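Local coordinates for DUF1818 domain-containing protein (Prochlorococcus marinus, PDB 2IT9), which is of unknown function but may bind DNA, at residues 112-115 and 116-120. Residues are numbered along the deposited sequence; the frame is centred on the assembly and turned at random.
Sequences NNVV and NAMRS
Val115 and Arg119, one turn apart, run alongside each other on the same flank of the helix. Val115 CG1 comes up under one face of the Arg119 guanidinium, displaced toward its rim, and approaches NH1 to 3.2 Å. With CG beside the backbone N (chi1 -69°), the extended arginine chain runs back toward Val115 and lays the flat group over it, while Asn116 OD1 lies in the guanidinium plane at its edge. Beyond the valine, Arg119 NH2 also forms a long, weak ion pair with Asp51 of helix 36-56. An apolar pair forms on the buried side, where Val114 CG1 touches Met118 CE, the methyl end of a selenomethionine, at 3.7 Å; chi1 of -72° turns the Met118 chain back along the helix and its extension beyond CG gives it the reach to Val114.

Helix 110-120 is the C-terminal helix of a DUF1818 domain, a family placed in the PC4-like clan, with two four-stranded antiparallel sheets and one long helix, 36-56. Val114 and Met118 face Trp106 of strand 102-106, with Trp10 and Ile12 of strand 10-15 also against this side, whereas Val115 and Met118 pack on Val46, so the helix joins both sheets to helix 36-56.

Backbone bonds of the i to i+4 kind link the two halves, from Asn116 N to Asn112 O (3.0 Å) through Arg119 N to Val115 O (3.0 Å, N-H...O angle 164°).

On the more polar side, a water bridges the side chains of Asn113 and Asn116: it donates to Asn113 OD1 (2.9 Å) and accepts from Asn116 ND2 (3.0 Å). One turn further on, the Ser120 hydroxyl turns back to donate from OG to Asn116 O (3.0 Å), a carbonyl that also receives a weak bond from Ser120 N.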
# COMPACT_ATOMS: atom_id res chain seq x y z
N ASN A 112 -10.11 -2.31 -14.20
CA ASN A 112 -11.14 -1.68 -15.05
C ASN A 112 -12.01 -0.70 -14.28
O ASN A 112 -12.37 0.37 -14.79
CB ASN A 112 -11.99 -2.73 -15.76
CG ASN A 112 -11.22 -3.41 -16.87
OD1 ASN A 112 -10.51 -2.75 -17.65
ND2 ASN A 112 -11.35 -4.73 -16.95
N ASN A 113 -12.31 -1.04 -13.04
CA ASN A 113 -13.14 -0.16 -12.22
C ASN A 113 -12.36 1.06 -11.79
O ASN A 113 -12.89 2.16 -11.80
CB ASN A 113 -13.76 -0.95 -11.06
CG ASN A 113 -14.63 -2.11 -11.55
OD1 ASN A 113 -15.52 -1.95 -12.37
ND2 ASN A 113 -14.38 -3.29 -11.01
N VAL A 114 -11.08 0.88 -11.47
CA VAL A 114 -10.21 1.99 -11.10
C VAL A 114 -10.09 2.96 -12.27
O VAL A 114 -10.20 4.19 -12.09
CB VAL A 114 -8.85 1.50 -10.69
CG1 VAL A 114 -7.86 2.66 -10.57
CG2 VAL A 114 -8.96 0.74 -9.36
N VAL A 115 -9.89 2.42 -13.46
CA VAL A 115 -9.76 3.26 -14.65
C VAL A 115 -11.01 4.06 -14.86
O VAL A 115 -10.95 5.26 -15.10
CB VAL A 115 -9.38 2.42 -15.92
CG1 VAL A 115 -9.61 3.21 -17.18
CG2 VAL A 115 -7.92 1.96 -15.81
N ASN A 116 -12.16 3.39 -14.81
CA ASN A 116 -13.42 4.07 -14.96
C ASN A 116 -13.59 5.22 -13.97
O ASN A 116 -14.10 6.30 -14.35
CB ASN A 116 -14.58 3.06 -14.87
CG ASN A 116 -14.65 2.13 -16.11
OD1 ASN A 116 -14.09 2.43 -17.17
ND2 ASN A 116 -15.39 1.03 -15.97
N ALA A 117 -13.17 5.00 -12.71
CA ALA A 117 -13.25 6.04 -11.66
C ALA A 117 -12.31 7.18 -11.97
O ALA A 117 -12.65 8.33 -11.78
CB ALA A 117 -12.92 5.46 -10.28
N MSE A 118 -11.09 6.88 -12.43
CA MSE A 118 -10.12 7.91 -12.78
C MSE A 118 -10.65 8.80 -13.86
O MSE A 118 -10.50 10.02 -13.77
CB MSE A 118 -8.80 7.29 -13.26
CG MSE A 118 -8.04 6.68 -12.17
SE MSE A 118 -6.39 5.90 -12.83
CE MSE A 118 -5.58 5.53 -11.16
N ARG A 119 -11.24 8.19 -14.88
CA ARG A 119 -11.79 8.96 -15.99
C ARG A 119 -12.96 9.89 -15.62
O ARG A 119 -13.17 10.89 -16.29
CB ARG A 119 -12.29 8.02 -17.09
CG ARG A 119 -11.24 7.25 -17.84
CD ARG A 119 -11.85 6.63 -19.13
NE ARG A 119 -10.82 6.00 -19.96
CZ ARG A 119 -10.66 4.69 -20.18
NH1 ARG A 119 -11.51 3.78 -19.67
NH2 ARG A 119 -9.66 4.27 -20.97
N SER A 120 -13.72 9.54 -14.59
CA SER A 120 -14.91 10.29 -14.23
C SER A 120 -14.85 11.06 -12.91
O SER A 120 -15.90 11.49 -12.44
CB SER A 120 -16.07 9.32 -14.13
OG SER A 120 -15.85 8.41 -13.06
O HOH W 1 -16.57 0.66 -13.21